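Local coordinates for protein putative P450-like enzyme (Streptomyces himastatinicus ATCC 53653, PDB 5Z9J) that binds heme and probably acts as a cytochrome P450 monooxygenase in bacterial secondary metabolism, at residues P51-S56 against T291-E296; M59-I64 against P303-L308; R105-I110 against S357-E362; R153-K158 against L183-E188. All blocks are in the same frame, centred on the assembly; numbering follows the deposited sequence.

Contact 1 of 4, residues P51-S56 against T291-E296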
# COMPACT_ATOMS: atom_id res chain seq x y z
N PRO A 51 0.98 1.30 19.97
CA PRO A 51 0.26 2.48 19.43
C PRO A 51 -0.07 3.54 20.48
O PRO A 51 -0.25 4.70 20.10
CB PRO A 51 -1.02 1.86 18.84
CG PRO A 51 -1.26 0.67 19.65
CD PRO A 51 0.13 0.11 19.99
N LYS A 52 -0.17 3.17 21.75
CA LYS A 52 -0.44 4.12 22.83
C LYS A 52 0.70 5.15 22.89
O LYS A 52 0.47 6.33 23.13
CB LYS A 52 -0.59 3.41 24.18
CG LYS A 52 -1.79 2.45 24.26
CD LYS A 52 -1.39 0.99 24.52
CE LYS A 52 -0.19 0.89 25.46
NZ LYS A 52 0.27 -0.53 25.71
N VAL A 53 1.93 4.69 22.69
CA VAL A 53 3.07 5.59 22.67
C VAL A 53 3.36 6.16 21.26
O VAL A 53 3.74 7.32 21.13
CB VAL A 53 4.33 4.91 23.25
CG1 VAL A 53 5.56 5.73 22.94
CG2 VAL A 53 4.18 4.74 24.78
N PHE A 54 3.24 5.33 20.22
CA PHE A 54 3.54 5.79 18.86
C PHE A 54 2.28 5.95 18.00
O PHE A 54 1.85 5.02 17.34
CB PHE A 54 4.52 4.84 18.19
CG PHE A 54 5.87 4.81 18.90
CD1 PHE A 54 6.83 5.80 18.66
CD2 PHE A 54 6.16 3.81 19.82
CE1 PHE A 54 8.10 5.75 19.32
CE2 PHE A 54 7.41 3.77 20.50
CZ PHE A 54 8.37 4.75 20.24
N SER A 55 1.74 7.15 18.01
CA SER A 55 0.47 7.44 17.37
C SER A 55 0.53 7.36 15.85
O SER A 55 1.51 7.72 15.21
CB SER A 55 0.00 8.83 17.81
OG SER A 55 -1.19 9.20 17.16
N SER A 56 -0.58 6.94 15.26
CA SER A 56 -0.73 6.95 13.82
C SER A 56 -1.41 8.24 13.36
O SER A 56 -1.58 8.48 12.16
CB SER A 56 -1.53 5.73 13.37
OG SER A 56 -0.72 4.57 13.50
N THR A 291 5.19 10.57 18.16
CA THR A 291 5.41 10.22 19.57
C THR A 291 4.51 11.04 20.50
O THR A 291 4.49 12.27 20.43
CB THR A 291 6.92 10.38 20.02
OG1 THR A 291 7.39 11.72 19.84
CG2 THR A 291 7.82 9.45 19.24
N ASN A 292 3.76 10.34 21.36
CA ASN A 292 2.88 10.96 22.34
C ASN A 292 3.61 11.36 23.62
O ASN A 292 3.14 12.23 24.36
CB ASN A 292 1.73 9.99 22.70
CG ASN A 292 0.67 9.90 21.58
OD1 ASN A 292 0.64 10.71 20.67
ND2 ASN A 292 -0.23 8.94 21.69
N SER A 293 4.76 10.74 23.86
CA SER A 293 5.57 11.00 25.06
C SER A 293 7.03 10.70 24.73
O SER A 293 7.32 10.15 23.66
CB SER A 293 5.14 10.15 26.24
OG SER A 293 5.24 8.77 25.90
N GLU A 294 7.94 11.11 25.61
CA GLU A 294 9.36 10.87 25.40
C GLU A 294 9.66 9.37 25.47
O GLU A 294 9.16 8.67 26.34
CB GLU A 294 10.19 11.63 26.44
CG GLU A 294 11.70 11.52 26.28
CD GLU A 294 12.48 12.41 27.26
OE1 GLU A 294 12.53 12.10 28.47
OE2 GLU A 294 13.03 13.43 26.81
N VAL A 295 10.46 8.89 24.52
CA VAL A 295 10.77 7.46 24.41
C VAL A 295 12.22 7.18 24.13
O VAL A 295 12.93 8.02 23.58
CB VAL A 295 9.95 6.80 23.29
CG1 VAL A 295 8.51 7.08 23.49
CG2 VAL A 295 10.39 7.31 21.91
N GLU A 296 12.64 5.96 24.46
CA GLU A 296 13.96 5.48 24.12
C GLU A 296 13.82 4.41 23.01
O GLU A 296 13.12 3.41 23.17
CB GLU A 296 14.66 4.92 25.36
CG GLU A 296 15.85 4.06 25.05
CD GLU A 296 16.65 3.71 26.29
OE1 GLU A 296 16.15 3.91 27.43
OE2 GLU A 296 17.82 3.30 26.12

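Contact 2 of 4, residues M59-I64 against P303-L308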
# COMPACT_ATOMS: atom_id res chain seq x y z
N MET A 59 -0.93 13.93 11.74
CA MET A 59 -1.41 15.30 11.49
C MET A 59 -1.51 16.11 12.78
O MET A 59 -1.58 17.35 12.77
CB MET A 59 -2.78 15.28 10.78
CG MET A 59 -3.22 16.65 10.26
SD MET A 59 -4.78 16.71 9.31
CE MET A 59 -6.01 16.26 10.56
N ARG A 60 -1.60 15.41 13.91
CA ARG A 60 -1.59 16.10 15.21
C ARG A 60 -0.37 17.05 15.31
O ARG A 60 -0.44 18.10 15.95
CB ARG A 60 -1.58 15.08 16.36
CG ARG A 60 -1.54 15.74 17.75
CD ARG A 60 -1.57 14.75 18.93
NE ARG A 60 -0.31 13.99 19.07
CZ ARG A 60 0.73 14.39 19.81
NH1 ARG A 60 0.69 15.55 20.43
NH2 ARG A 60 1.84 13.65 19.90
N LEU A 61 0.74 16.71 14.65
CA LEU A 61 1.98 17.49 14.83
C LEU A 61 2.11 18.63 13.83
O LEU A 61 3.03 19.43 13.92
CB LEU A 61 3.20 16.59 14.67
CG LEU A 61 3.30 15.29 15.48
CD1 LEU A 61 4.68 14.65 15.27
CD2 LEU A 61 3.03 15.55 16.94
N ASP A 62 1.18 18.72 12.88
CA ASP A 62 1.28 19.73 11.84
C ASP A 62 0.83 21.06 12.41
O ASP A 62 -0.15 21.11 13.15
CB ASP A 62 0.43 19.36 10.63
CG ASP A 62 0.97 18.16 9.86
OD1 ASP A 62 2.16 17.83 10.02
OD2 ASP A 62 0.18 17.55 9.07
N PRO A 63 1.53 22.15 12.05
CA PRO A 63 1.11 23.47 12.52
C PRO A 63 -0.23 23.84 11.89
O PRO A 63 -0.95 24.65 12.48
CB PRO A 63 2.24 24.40 12.05
CG PRO A 63 2.84 23.71 10.91
CD PRO A 63 2.70 22.23 11.16
N ILE A 64 -0.54 23.28 10.71
CA ILE A 64 -1.84 23.52 10.05
C ILE A 64 -2.48 22.17 9.77
O ILE A 64 -1.84 21.27 9.26
CB ILE A 64 -1.70 24.32 8.73
CG1 ILE A 64 -1.09 25.69 8.99
CG2 ILE A 64 -3.05 24.46 8.04
CD1 ILE A 64 -0.79 26.46 7.72
N PRO A 303 12.10 12.79 21.84
CA PRO A 303 11.17 13.60 22.62
C PRO A 303 9.71 13.34 22.24
O PRO A 303 9.42 12.68 21.25
CB PRO A 303 11.58 15.05 22.28
CG PRO A 303 13.02 14.95 21.79
CD PRO A 303 13.08 13.60 21.09
N LYS A 304 8.84 13.83 23.10
CA LYS A 304 7.41 13.99 22.89
C LYS A 304 7.14 14.69 21.56
O LYS A 304 7.99 15.42 21.06
CB LYS A 304 6.82 14.81 24.05
CG LYS A 304 5.29 14.77 24.19
CD LYS A 304 4.77 15.73 25.29
CE LYS A 304 5.20 17.18 25.07
NZ LYS A 304 4.59 18.14 26.05
N ASP A 305 6.00 14.41 20.95
CA ASP A 305 5.52 15.14 19.78
C ASP A 305 6.47 15.21 18.59
O ASP A 305 6.60 16.26 17.96
CB ASP A 305 5.15 16.57 20.19
CG ASP A 305 4.14 16.61 21.31
OD1 ASP A 305 3.33 15.67 21.40
OD2 ASP A 305 4.13 17.59 22.09
N GLN A 306 7.14 14.10 18.28
CA GLN A 306 8.04 14.05 17.14
C GLN A 306 7.49 13.15 16.06
O GLN A 306 6.75 12.21 16.35
CB GLN A 306 9.44 13.57 17.56
CG GLN A 306 10.24 14.49 18.49
CD GLN A 306 10.50 15.85 17.91
OE1 GLN A 306 11.18 15.97 16.88
NE2 GLN A 306 10.03 16.90 18.60
N LEU A 307 7.81 13.47 14.81
CA LEU A 307 7.46 12.62 13.69
C LEU A 307 8.53 11.54 13.53
O LEU A 307 9.71 11.85 13.38
CB LEU A 307 7.34 13.44 12.40
CG LEU A 307 6.99 12.72 11.11
CD1 LEU A 307 5.61 12.04 11.21
CD2 LEU A 307 6.99 13.70 9.93
N LEU A 308 8.11 10.28 13.56
CA LEU A 308 9.00 9.14 13.40
C LEU A 308 8.60 8.29 12.20
O LEU A 308 7.44 7.82 12.09
CB LEU A 308 9.03 8.31 14.69
CG LEU A 308 9.93 7.06 14.73
CD1 LEU A 308 11.34 7.52 14.76
CD2 LEU A 308 9.65 6.25 16.00

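Contact 3 of 4, residues R105-I110 against S357-E362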
# COMPACT_ATOMS: atom_id res chain seq x y z
N ARG A 105 -14.23 -13.47 -9.25
CA ARG A 105 -14.15 -12.54 -10.37
C ARG A 105 -12.74 -12.24 -10.88
O ARG A 105 -12.57 -11.81 -12.04
CB ARG A 105 -14.79 -11.19 -9.98
CG ARG A 105 -16.27 -11.23 -9.68
CD ARG A 105 -16.72 -9.89 -9.12
NE ARG A 105 -17.71 -9.18 -9.92
CZ ARG A 105 -18.29 -8.04 -9.54
NH1 ARG A 105 -17.96 -7.48 -8.37
NH2 ARG A 105 -19.20 -7.45 -10.30
N VAL A 106 -11.74 -12.47 -10.02
CA VAL A 106 -10.40 -12.02 -10.29
C VAL A 106 -9.82 -12.68 -11.54
O VAL A 106 -9.11 -12.05 -12.30
CB VAL A 106 -9.47 -12.23 -9.06
CG1 VAL A 106 -9.28 -13.70 -8.74
CG2 VAL A 106 -8.13 -11.51 -9.25
N HIS A 107 -10.13 -13.94 -11.77
CA HIS A 107 -9.52 -14.65 -12.88
C HIS A 107 -10.13 -14.14 -14.18
O HIS A 107 -9.45 -14.06 -15.22
CB HIS A 107 -9.67 -16.17 -12.71
CG HIS A 107 -8.80 -16.71 -11.62
ND1 HIS A 107 -7.55 -17.26 -11.86
CD2 HIS A 107 -8.96 -16.73 -10.28
CE1 HIS A 107 -7.01 -17.63 -10.71
NE2 HIS A 107 -7.84 -17.32 -9.73
N GLY A 108 -11.42 -13.81 -14.10
CA GLY A 108 -12.12 -13.23 -15.24
C GLY A 108 -11.49 -11.90 -15.61
O GLY A 108 -11.22 -11.65 -16.77
N ILE A 109 -11.21 -11.07 -14.60
CA ILE A 109 -10.65 -9.74 -14.85
C ILE A 109 -9.26 -9.80 -15.44
O ILE A 109 -8.93 -9.04 -16.38
CB ILE A 109 -10.55 -8.91 -13.55
CG1 ILE A 109 -11.94 -8.73 -12.95
CG2 ILE A 109 -9.91 -7.57 -13.81
CD1 ILE A 109 -12.95 -8.18 -13.98
N ILE A 110 -8.47 -10.72 -14.90
CA ILE A 110 -7.11 -10.93 -15.35
C ILE A 110 -7.03 -11.39 -16.80
O ILE A 110 -6.27 -10.83 -17.60
CB ILE A 110 -6.41 -11.97 -14.47
CG1 ILE A 110 -6.11 -11.36 -13.12
CG2 ILE A 110 -5.11 -12.44 -15.13
CD1 ILE A 110 -5.72 -12.41 -12.08
N SER A 357 -2.63 -11.01 -6.24
CA SER A 357 -1.26 -11.12 -6.68
C SER A 357 -0.94 -12.56 -7.09
O SER A 357 -0.36 -12.79 -8.12
CB SER A 357 -0.31 -10.68 -5.56
OG SER A 357 -0.51 -9.31 -5.37
N LYS A 358 -1.34 -13.52 -6.26
CA LYS A 358 -1.15 -14.94 -6.57
C LYS A 358 -1.82 -15.31 -7.90
O LYS A 358 -1.21 -15.98 -8.75
CB LYS A 358 -1.70 -15.80 -5.45
CG LYS A 358 -1.63 -17.31 -5.74
CD LYS A 358 -2.19 -18.15 -4.57
CE LYS A 358 -2.34 -19.60 -4.95
NZ LYS A 358 -2.98 -20.35 -3.83
N ALA A 359 -3.08 -14.89 -8.08
CA ALA A 359 -3.78 -15.20 -9.30
C ALA A 359 -3.06 -14.57 -10.48
O ALA A 359 -2.92 -15.18 -11.54
CB ALA A 359 -5.27 -14.65 -9.23
N ALA A 360 -2.57 -13.36 -10.29
CA ALA A 360 -1.95 -12.59 -11.36
C ALA A 360 -0.63 -13.22 -11.77
O ALA A 360 -0.37 -13.40 -12.94
CB ALA A 360 -1.73 -11.18 -10.92
N VAL A 361 0.21 -13.53 -10.79
CA VAL A 361 1.48 -14.14 -11.13
C VAL A 361 1.32 -15.49 -11.81
O VAL A 361 1.99 -15.77 -12.81
CB VAL A 361 2.33 -14.32 -9.89
CG1 VAL A 361 3.57 -15.18 -10.21
CG2 VAL A 361 2.74 -12.94 -9.35
N GLU A 362 0.43 -16.32 -11.26
CA GLU A 362 0.17 -17.63 -11.79
C GLU A 362 -0.29 -17.53 -13.23
O GLU A 362 0.17 -18.27 -14.09
CB GLU A 362 -0.89 -18.35 -10.96
CG GLU A 362 -0.33 -18.89 -9.66
CD GLU A 362 -1.41 -19.53 -8.82
OE1 GLU A 362 -2.64 -19.30 -9.06
OE2 GLU A 362 -1.04 -20.28 -7.89

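Contact 4 of 4, residues R153-K158 against L183-E188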
# COMPACT_ATOMS: atom_id res chain seq x y z
N ARG A 153 -8.80 6.80 -11.10
CA ARG A 153 -7.41 6.87 -11.53
C ARG A 153 -6.96 8.34 -11.58
O ARG A 153 -5.79 8.64 -11.28
CB ARG A 153 -7.23 6.20 -12.90
CG ARG A 153 -5.81 6.22 -13.43
CD ARG A 153 -5.11 4.91 -13.10
NE ARG A 153 -3.69 4.87 -13.44
CZ ARG A 153 -2.72 5.42 -12.73
NH1 ARG A 153 -2.98 6.08 -11.61
NH2 ARG A 153 -1.46 5.31 -13.14
N GLN A 154 -7.91 9.23 -11.86
CA GLN A 154 -7.69 10.67 -11.80
C GLN A 154 -7.33 11.11 -10.40
O GLN A 154 -6.32 11.79 -10.18
CB GLN A 154 -8.95 11.41 -12.26
CG GLN A 154 -8.80 12.91 -12.35
CD GLN A 154 -10.03 13.62 -12.91
OE1 GLN A 154 -10.97 12.98 -13.41
NE2 GLN A 154 -10.04 14.94 -12.83
N TRP A 155 -8.15 10.69 -9.44
CA TRP A 155 -7.94 11.03 -8.04
C TRP A 155 -6.62 10.45 -7.52
O TRP A 155 -5.96 11.06 -6.69
CB TRP A 155 -9.08 10.49 -7.17
CG TRP A 155 -10.42 11.14 -7.37
CD1 TRP A 155 -10.70 12.26 -8.10
CD2 TRP A 155 -11.66 10.71 -6.81
NE1 TRP A 155 -12.05 12.55 -8.03
CE2 TRP A 155 -12.66 11.60 -7.24
CE3 TRP A 155 -12.02 9.64 -5.98
CZ2 TRP A 155 -13.99 11.47 -6.87
CZ3 TRP A 155 -13.35 9.50 -5.61
CH2 TRP A 155 -14.32 10.41 -6.06
N MET A 156 -6.20 9.33 -8.10
CA MET A 156 -5.05 8.61 -7.58
C MET A 156 -3.74 9.19 -8.08
O MET A 156 -2.69 8.95 -7.48
CB MET A 156 -5.15 7.13 -7.98
CG MET A 156 -3.98 6.20 -7.58
SD MET A 156 -3.99 5.84 -5.80
CE MET A 156 -5.67 5.27 -5.62
N ASP A 157 -3.80 10.07 -9.07
CA ASP A 157 -2.58 10.76 -9.50
C ASP A 157 -2.41 12.07 -8.76
O ASP A 157 -1.28 12.51 -8.55
CB ASP A 157 -2.61 11.01 -10.99
CG ASP A 157 -2.50 9.76 -11.77
OD1 ASP A 157 -2.54 8.68 -11.15
OD2 ASP A 157 -2.38 9.86 -12.99
N LYS A 158 -3.53 12.65 -8.34
CA LYS A 158 -3.51 13.82 -7.48
C LYS A 158 -2.95 13.46 -6.10
O LYS A 158 -2.22 14.23 -5.48
CB LYS A 158 -4.90 14.42 -7.36
CG LYS A 158 -5.38 15.13 -8.63
CD LYS A 158 -6.78 15.69 -8.46
CE LYS A 158 -7.26 16.43 -9.69
NZ LYS A 158 -8.63 17.03 -9.51
N LEU A 183 -8.03 19.35 0.53
CA LEU A 183 -9.39 19.63 0.96
C LEU A 183 -10.39 19.66 -0.21
O LEU A 183 -11.50 19.13 -0.10
CB LEU A 183 -9.45 20.96 1.71
CG LEU A 183 -10.85 21.48 2.09
CD1 LEU A 183 -11.56 20.55 3.04
CD2 LEU A 183 -10.75 22.86 2.71
N GLU A 184 -9.98 20.28 -1.31
CA GLU A 184 -10.83 20.34 -2.49
C GLU A 184 -11.10 18.92 -2.99
O GLU A 184 -12.20 18.61 -3.44
CB GLU A 184 -10.19 21.22 -3.57
CG GLU A 184 -9.92 22.68 -3.14
CD GLU A 184 -11.18 23.52 -3.01
OE1 GLU A 184 -12.23 23.13 -3.56
OE2 GLU A 184 -11.11 24.60 -2.37
N LEU A 185 -10.12 18.04 -2.86
CA LEU A 185 -10.28 16.68 -3.35
C LEU A 185 -11.16 15.88 -2.40
O LEU A 185 -12.02 15.10 -2.85
CB LEU A 185 -8.90 16.00 -3.51
CG LEU A 185 -8.91 14.55 -4.00
CD1 LEU A 185 -9.61 14.44 -5.34
CD2 LEU A 185 -7.51 13.98 -4.10
N LEU A 186 -11.07 16.17 -1.11
CA LEU A 186 -11.92 15.46 -0.16
C LEU A 186 -13.36 15.84 -0.34
O LEU A 186 -14.25 15.01 -0.17
CB LEU A 186 -11.53 15.78 1.28
CG LEU A 186 -10.18 15.25 1.67
CD1 LEU A 186 -9.84 15.64 3.09
CD2 LEU A 186 -10.17 13.74 1.48
N TRP A 187 -13.60 17.08 -0.74
CA TRP A 187 -14.96 17.52 -0.98
C TRP A 187 -15.55 16.92 -2.23
O TRP A 187 -16.72 16.57 -2.27
CB TRP A 187 -15.03 19.04 -1.06
CG TRP A 187 -15.12 19.72 0.27
CD1 TRP A 187 -15.63 19.20 1.41
CD2 TRP A 187 -14.74 21.07 0.57
NE1 TRP A 187 -15.58 20.14 2.42
CE2 TRP A 187 -15.04 21.29 1.93
CE3 TRP A 187 -14.17 22.11 -0.18
CZ2 TRP A 187 -14.78 22.51 2.57
CZ3 TRP A 187 -13.91 23.32 0.45
CH2 TRP A 187 -14.22 23.51 1.81
N GLU A 188 -14.71 16.72 -3.24
CA GLU A 188 -15.21 16.10 -4.46
C GLU A 188 -15.54 14.64 -4.25
O GLU A 188 -16.59 14.17 -4.69
CB GLU A 188 -14.18 16.25 -5.59
CG GLU A 188 -14.55 15.46 -6.83
CD GLU A 188 -13.51 15.54 -7.93
OE1 GLU A 188 -12.71 16.49 -7.95
OE2 GLU A 188 -13.49 14.62 -8.76

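Contact 1 of 4, residues P51-S56 against T291-E296
The Phe-54 ring meets Thr-291 and Val-295 obliquely: CE1 lies 3.7 Å from Thr-291 CG2, and CZ lies 3.7 Å from Val-295 CG2. One ring face is overlaid, off centre, by CG1 of the preceding Val-53. The Asn-292 amide is the second flat group; its OD1 rests 3.5 Å from Ser-55 CB, while ND2 donates to Lys-52 O at 3.1 Å. That donor stands above the carbonyl plane, 40° out of it. Asn-292 CG stands anti to its own carbonyl carbon (chi1 -75°), on the side of Lys-52 and Ser-55. Beside it, Asn-292 N makes a nearly straight bond to Val-53 O at 3.0 Å (174° at the hydrogen). An alanine in place of Asn-292 would probably leave Lys-52 O without its amide donor and open a gap beside Ser-55 CB. Val-53 and Val-295 pass one another pointing in opposite directions, their CG1 atoms tight at 3.3 Å. Phe-54 and Thr-291 form an antiparallel, non-hydrogen-bonded pair, their side chains on the same sheet face; that of Phe-54 lies near Arg-289, a heme-binding residue. Thr-291 OG1 is held by Pro-303 O, and Ser-55 OG by Asp-79. Strand 54-55 edges the five-stranded P450 sheet beside strand 287-291, and Val-295 packs on Ile-302 in the neighbouring hairpin of strands 295-297 and 300-302.

Contact 2 of 4, residues M59-I64 against P303-L308
Arg-60 and Asp-305 supply the electrostatic part of this surface contact, a salt bridge in which both terminal guanidinium nitrogens grip a single carboxylate oxygen. NH1 reaches Asp-305 OD1 at 2.8 Å and NH2 reaches the same OD1 at 2.9 Å. The oxygen lies at the edge of the guanidinium, in its plane, yet the carboxylate is not coplanar with it: the two groups are turned 63° apart. NH1 arrives from above the carboxylate plane, 51° out of it, whereas NH2 comes in on the anti side and closer to that plane. The arginine chain runs extended as far as CD and then bends (chi3 72°), which swings NE out of the extended line. A methionine in place of Arg-60 would probably leave the Asp-305 carboxylate without its charged mate across this contact.

The apolar part belongs to Leu-61, whose branches divide the work. CD1 presses on the peptide that joins Gln-306 to Leu-307, 3.3 Å from Gln-306 C, and also faces Leu-307 CB at 4.1 Å. CD2 lies 3.8 Å from Asp-305 CA and covers part of one guanidinium face, 3.7 Å above its plane.

On the second segment Trp-36 NE1 hydrogen-bonds Gln-306 OE1, and the Trp-36 backbone pairs with that of Leu-307. The contact thus ties the loop between strand 54-55 and the short helix 68-71 to the turn entering strand 307-310, a central strand of the mixed beta-sheet characteristic of the cytochrome P450 fold.

Contact 3 of 4, residues R105-I110 against S357-E362
Torsions set His-107 CG anti to its carbonyl carbon (chi1 -72°) and carry Ile-110 CD1 out extended (chi2 167°), and both side chains meet Ala-359. The contact belongs to the four-helix bundle of the cytochrome P450 fold, joining helix 96-116 to helix 350-367, the D and L helices of the usual family lettering. The two segments run in broadly the same direction, at 40°, with axes 9.9 Å apart at their closest.

Ala-359 CB is the focus. It lies over one face of the His-107 imidazole in a CH-pi contact, 4.0 Å from the ring centroid and displaced toward the NE2-CE1 side of the ring, 3.7 Å from NE2. Ile-110 CD1 touches the same methyl at 3.7 Å, and Val-106 CG1 lies farther off, at 4.2 Å. No hydrogen bond crosses, and the contact is largely buried and rests on van der Waals and CH-pi packing. Glu-362 OE1 stands 5.6 Å from His-107 NE2, not in contact, though its charge could still bias the ring.

The rest of the bundle closes round these residues. Helix 132-142 sends Met-137 against Val-106 and Leu-133 against Ile-110, while helix 240-255 lays Ile-246 against Ala-360. Ile-363, one residue beyond the second segment, touches both His-107 and Ile-110. Ile-110 CD1 also reaches the backbone, lying 3.7 Å from Ala-360 N.

Contact 4 of 4, residues R153-K158 against L183-E188
Trp-155 and Glu-188 make the one hydrogen bond that crosses between these helices. The indole NE1 donates to Glu-188 OE2 at 2.6 Å, a short bond and fairly straight, with 162° at the hydrogen. OE2 sits at the ring edge, in the indole plane, so the indole N-H of the buried tryptophan is satisfied. The carboxylate is turned steeply against the ring, and NE1 meets OE2 from 66° above the carboxylate plane. Glu-188 CG is anti to its backbone N (chi1 172°), and from there the chain runs on extended. The other carboxylate oxygen, OE1, has Lys-158 NZ at 4.4 Å: opposite charges near each other, but too far for a salt bridge. That lysine would probably still steady the negative charge. On the first helix Arg-153 NH1 pairs with Asp-157 OD1 at 2.7 Å, a bridge within the segment.

The backbone donors differ between the helices. Asp-157 N bonds to Gln-154 O, three residues back, at 3.2 Å, and its bond to Arg-153 O is weak; Trp-187 N bonds regularly to Leu-183 O at 3.0 Å.

Apolar contact comes from Leu-185, whose two branches part. CD1 lies over the face of the five-membered ring of Trp-155 in a CH-pi contact, 4.0 Å from the ring centroid. Leu-185 CD2 instead touches Lys-158 CB at 4.2 Å. Tyr-192 meets the same tryptophan edge-to-face. Helices 147-163 and 172-202, the F and G helices of P450 lettering, run nearly antiparallel here, and on the second of them Leu-186 packs against Ile-70 of helix 68-71.

Overall arrangement
Contacts 1 and 2 lie together on one side of the molecule and serve the same mixed beta-sheet; they touch directly, Thr-291 O approaching Asp-305 N. Contact 3 lies on the opposite side of the chain's centre, about 40 Å from contact 1, centre to centre. It is buried and without hydrogen bonds across it, whereas contact 2 is a surface contact that combines a salt bridge with the packing of one leucine. Contact 1 is partly buried and mixes backbone and amide bonds with a small apolar cluster. Contact 4, also helix against helix, is partly buried and adds an indole-carboxylate bond; its helices run nearly antiparallel, while those of contact 3 run in broadly the same direction.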